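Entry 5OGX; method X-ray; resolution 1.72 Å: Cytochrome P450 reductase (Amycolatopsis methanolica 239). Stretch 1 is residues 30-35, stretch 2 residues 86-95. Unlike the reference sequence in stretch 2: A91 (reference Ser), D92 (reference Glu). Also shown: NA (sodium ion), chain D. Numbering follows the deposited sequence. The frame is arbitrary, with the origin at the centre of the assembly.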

ATOM      1  N   GLY A  30       2.403  13.673  12.605  1.00 27.91           N
ATOM      2  CA  GLY A  30       3.399  13.849  11.566  1.00 25.89           C
ATOM      3  C   GLY A  30       4.745  13.235  11.879  1.00 25.97           C
ATOM      4  O   GLY A  30       5.750  13.651  11.298  1.00 25.81           O
ATOM      5  N   VAL A  31       4.790  12.272  12.802  1.00 20.95           N
ATOM      6  CA  VAL A  31       6.025  11.627  13.244  1.00 21.01           C
ATOM      7  C   VAL A  31       6.035  10.238  12.628  1.00 19.92           C
ATOM      8  O   VAL A  31       5.165   9.416  12.941  1.00 21.21           O
ATOM      9  CB  VAL A  31       6.109  11.537  14.775  1.00 23.18           C
ATOM     10  CG1 VAL A  31       7.327  10.708  15.186  1.00 23.34           C
ATOM     11  CG2 VAL A  31       6.127  12.928  15.400  1.00 26.62           C
ATOM     12  N   TRP A  32       7.001   9.974  11.752  1.00 18.24           N
ATOM     13  CA  TRP A  32       6.972   8.742  10.974  1.00 17.63           C
ATOM     14  C   TRP A  32       7.528   7.559  11.753  1.00 17.74           C
ATOM     15  O   TRP A  32       8.507   7.674  12.497  1.00 20.80           O
ATOM     16  CB  TRP A  32       7.773   8.887   9.684  1.00 16.88           C
ATOM     17  CG  TRP A  32       7.731   7.610   8.884  1.00 18.25           C
ATOM     18  CD1 TRP A  32       6.683   7.134   8.142  1.00 18.41           C
ATOM     19  CD2 TRP A  32       8.771   6.640   8.787  1.00 16.70           C
ATOM     20  NE1 TRP A  32       7.019   5.918   7.569  1.00 18.62           N
ATOM     21  CE2 TRP A  32       8.305   5.603   7.946  1.00 18.06           C
ATOM     22  CE3 TRP A  32      10.074   6.556   9.319  1.00 17.43           C
ATOM     23  CZ2 TRP A  32       9.077   4.478   7.642  1.00 18.29           C
ATOM     24  CZ3 TRP A  32      10.847   5.449   9.004  1.00 21.87           C
ATOM     25  CH2 TRP A  32      10.349   4.425   8.166  1.00 21.26           C
ATOM     26  N   MET A  33       6.911   6.410  11.545  1.00 17.70           N
ATOM     27  CA  MET A  33       7.567   5.144  11.821  1.00 19.18           C
ATOM     28  C   MET A  33       7.002   4.119  10.855  1.00 17.74           C
ATOM     29  O   MET A  33       5.916   4.323  10.300  1.00 18.40           O
ATOM     30  CB  MET A  33       7.354   4.705  13.270  1.00 19.91           C
ATOM     31  CG  MET A  33       5.889   4.617  13.629  1.00 22.33           C
ATOM     32  SD  MET A  33       5.685   3.746  15.200  1.00 28.28           S
ATOM     33  CE  MET A  33       7.002   4.481  16.196  1.00 35.16           C
ATOM     34  N   PRO A  34       7.723   3.027  10.607  1.00 17.96           N
ATOM     35  CA  PRO A  34       7.301   2.095   9.551  1.00 15.86           C
ATOM     36  C   PRO A  34       5.932   1.502   9.818  1.00 17.08           C
ATOM     37  O   PRO A  34       5.562   1.209  10.955  1.00 17.47           O
ATOM     38  CB  PRO A  34       8.380   1.004   9.568  1.00 19.34           C
ATOM     39  CG  PRO A  34       9.517   1.551  10.346  1.00 26.78           C
ATOM     40  CD  PRO A  34       9.031   2.681  11.188  1.00 20.48           C
ATOM     41  N   ASN A  35       5.168   1.348   8.755  1.00 14.56           N
ATOM     42  CA  ASN A  35       3.843   0.831   8.826  1.00 13.31           C
ATOM     43  C   ASN A  35       3.383   0.356   7.451  1.00 15.14           C
ATOM     44  O   ASN A  35       3.666   0.987   6.511  1.00 15.03           O
ATOM     45  CB  ASN A  35       2.895   1.869   9.390  1.00 17.33           C
ATOM     46  CG  ASN A  35       2.680   3.031   8.485  1.00 17.44           C
ATOM     47  OD1 ASN A  35       1.722   3.096   7.796  1.00 20.97           O
ATOM     48  ND2 ASN A  35       3.555   3.959   8.545  1.00 14.97           N
ATOM     49  N   GLU A  86       8.496   5.138  26.105  1.00 27.96           N
ATOM     50  CA  GLU A  86       9.557   5.459  25.162  1.00 27.08           C
ATOM     51  C   GLU A  86       9.843   4.225  24.323  1.00 25.98           C
ATOM     52  O   GLU A  86      10.020   3.135  24.872  1.00 26.46           O
ATOM     53  CB  GLU A  86      10.824   5.896  25.910  1.00 29.35           C
ATOM     54  CG  GLU A  86      12.001   6.162  24.991  1.00 30.98           C
ATOM     55  CD  GLU A  86      13.285   6.497  25.736  1.00 37.07           C
ATOM     56  OE1 GLU A  86      14.286   6.816  25.055  1.00 41.38           O
ATOM     57  OE2 GLU A  86      13.299   6.444  26.986  1.00 37.79           O
ATOM     58  N   VAL A  87       9.898   4.384  22.995  1.00 24.63           N
ATOM     59  CA  VAL A  87      10.055   3.226  22.129  1.00 23.60           C
ATOM     60  C   VAL A  87      11.208   3.432  21.155  1.00 23.07           C
ATOM     61  O   VAL A  87      11.665   4.548  20.913  1.00 24.14           O
ATOM     62  CB  VAL A  87       8.763   2.905  21.348  1.00 23.57           C
ATOM     63  CG1 VAL A  87       7.603   2.680  22.317  1.00 23.07           C
ATOM     64  CG2 VAL A  87       8.448   4.007  20.356  1.00 24.15           C
ATOM     65  N   ARG A  88      11.689   2.320  20.615  1.00 22.92           N
ATOM     66  CA  ARG A  88      12.711   2.335  19.579  1.00 22.55           C
ATOM     67  C   ARG A  88      12.153   1.628  18.366  1.00 24.76           C
ATOM     68  O   ARG A  88      11.698   0.482  18.458  1.00 23.45           O
ATOM     69  CB  ARG A  88      14.003   1.656  20.027  1.00 22.93           C
ATOM     70  CG  ARG A  88      15.048   1.638  18.888  1.00 25.82           C
ATOM     71  CD  ARG A  88      16.320   0.934  19.298  1.00 26.35           C
ATOM     72  NE  ARG A  88      16.115  -0.470  19.646  1.00 26.70           N
ATOM     73  CZ  ARG A  88      15.888  -1.444  18.772  1.00 24.46           C
ATOM     74  NH1 ARG A  88      15.841  -1.191  17.470  1.00 26.27           N
ATOM     75  NH2 ARG A  88      15.734  -2.688  19.209  1.00 29.84           N
ATOM     76  N   SER A  89      12.185   2.323  17.235  1.00 20.51           N
ATOM     77  CA  SER A  89      11.766   1.756  15.965  1.00 20.20           C
ATOM     78  C   SER A  89      13.019   1.620  15.110  1.00 20.61           C
ATOM     79  O   SER A  89      14.081   1.264  15.625  1.00 26.33           O
ATOM     80  CB  SER A  89      10.691   2.643  15.315  1.00 23.30           C
ATOM     81  OG  SER A  89      10.291   2.172  14.036  1.00 22.06           O
ATOM     82  N   THR A  90      12.924   1.900  13.816  1.00 20.29           N
ATOM     83  CA  THR A  90      14.119   1.878  12.987  1.00 18.67           C
ATOM     84  C   THR A  90      14.889   3.187  13.128  1.00 18.12           C
ATOM     85  O   THR A  90      14.405   4.166  13.696  1.00 20.29           O
ATOM     86  CB  THR A  90      13.747   1.685  11.522  1.00 21.82           C
ATOM     87  OG1 THR A  90      12.894   2.766  11.157  1.00 22.85           O
ATOM     88  CG2 THR A  90      12.999   0.383  11.303  1.00 28.35           C
ATOM     89  N   ALA A  91      16.098   3.207  12.558  1.00 19.46           N
ATOM     90  CA  ALA A  91      16.971   4.374  12.683  1.00 20.13           C
ATOM     91  C   ALA A  91      16.299   5.643  12.175  1.00 19.69           C
ATOM     92  O   ALA A  91      16.489   6.725  12.747  1.00 23.81           O
ATOM     93  CB  ALA A  91      18.275   4.135  11.924  1.00 25.94           C
ATOM     94  N   ASP A  92      15.524   5.536  11.095  1.00 21.12           N
ATOM     95  CA  ASP A  92      14.900   6.707  10.493  1.00 24.96           C
ATOM     96  C   ASP A  92      13.591   7.108  11.157  1.00 23.63           C
ATOM     97  O   ASP A  92      13.051   8.161  10.817  1.00 22.89           O
ATOM     98  CB  ASP A  92      14.629   6.464   9.002  1.00 24.06           C
ATOM     99  CG  ASP A  92      15.894   6.485   8.173  1.00 34.32           C
ATOM    100  OD1 ASP A  92      16.959   6.832   8.718  1.00 34.77           O
ATOM    101  OD2 ASP A  92      15.820   6.149   6.974  1.00 40.48           O
ATOM    102  N   ALA A  93      13.065   6.313  12.084  1.00 20.06           N
ATOM    103  CA  ALA A  93      11.811   6.677  12.724  1.00 20.89           C
ATOM    104  C   ALA A  93      11.964   8.003  13.456  1.00 21.71           C
ATOM    105  O   ALA A  93      13.024   8.312  14.006  1.00 23.02           O
ATOM    106  CB  ALA A  93      11.372   5.582  13.698  1.00 22.56           C
ATOM    107  N   GLY A  94      10.897   8.793  13.453  1.00 21.26           N
ATOM    108  CA  GLY A  94      10.916  10.127  14.004  1.00 23.39           C
ATOM    109  C   GLY A  94      10.982  11.250  12.983  1.00 26.12           C
ATOM    110  O   GLY A  94      10.679  12.400  13.334  1.00 29.27           O
ATOM    111  N   ARG A  95      11.401  10.961  11.753  1.00 24.46           N
ATOM    112  CA  ARG A  95      11.403  11.967  10.698  1.00 23.31           C
ATOM    113  C   ARG A  95       9.982  12.453  10.419  1.00 25.73           C
ATOM    114  O   ARG A  95       8.997  11.806  10.774  1.00 24.75           O
ATOM    115  CB  ARG A  95      12.007  11.406   9.414  1.00 23.50           C
ATOM    116  CG  ARG A  95      11.174  10.313   8.740  1.00 23.98           C
ATOM    117  CD  ARG A  95      11.608  10.109   7.285  1.00 26.11           C
ATOM    118  NE  ARG A  95      11.017   8.931   6.644  1.00 29.85           N
ATOM    119  CZ  ARG A  95       9.790   8.883   6.125  1.00 28.74           C
ATOM    120  NH1 ARG A  95       8.995   9.941   6.194  1.00 29.46           N
ATOM    121  NH2 ARG A  95       9.346   7.766   5.537  1.00 25.79           N
TER
HETATM  122 NA    NA D 403       6.450   1.443  13.779  1.00 35.47          NA

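Residues 30–35 have no regular helix or strand, and V31 to N35 run extended. They lie against the chain that leaves the strand 86–88 and folds through two successive turns, a type I turn from T90 to A93 and a type II turn from D92 to R95. The second turn presents its backbone to W32, and the contact is organised around that residue.

G30 has a positive phi of 71°, a conformation that favours glycine, and touches the other stretch only through its backbone. V31 follows with its CA-to-CB bond sideways to the partner, yet V31 CG1 comes within 3.8 Å of G94 CA. One methyl of the branched side chain thus packs against the G94 backbone, which has no side chain in the way. G94 itself suits glycine: at its backbone angles a CB would be jammed against the preceding carbonyl oxygen.

W32 supplies both hydrogen bonds that join the stretches. W32 N donates to R95 O at 2.9 Å, and W32 O accepts from G94 N at 2.8 Å, both nearly straight. The N and O of W32 are thereby both satisfied by the backbone of the D92–R95 turn. W32 O also receives a CA-H...O contact from A93 CA at 3.5 Å.

The CA-to-CB bond of W32 points toward stretch 2, and the indole offers a broad, electron-rich face to R95. The guanidinium lies flat on it, with planes 10° apart and centres separated by 3.8 Å; R95 CZ sits over the five-membered ring, so the flat stack is also a cation-pi interaction. The long arginine side chain makes this possible: its CA-to-CB bond is sideways, but its end comes nearer. At the indole edge, W32 CE3 lies 3.7 Å from D92 O.

M33 runs alongside A93, with M33 CB 4.1 Å from A93 CB; M33 CA and A93 CA are 4.6 Å apart, and the small methyl of A93 fits beside the M33 side chain. The flexible methionine side chain reaches on to V87, with M33 CE 4.4 Å from V87 CG2, while M33 SD contributes to the sodium site at 2.8 Å from NA.

P34 packs its ring beside S89 and T90: P34 CD is 3.2 Å from S89 OG, and P34 CG is 3.7 Å from T90 OG1. With no N-H, P34 leaves no donor unpaired here; P34 O separately binds NA at 3.0 Å. N35 lies beyond reach of stretch 2, but N35 ND2 donates to M33 O at 3.0 Å.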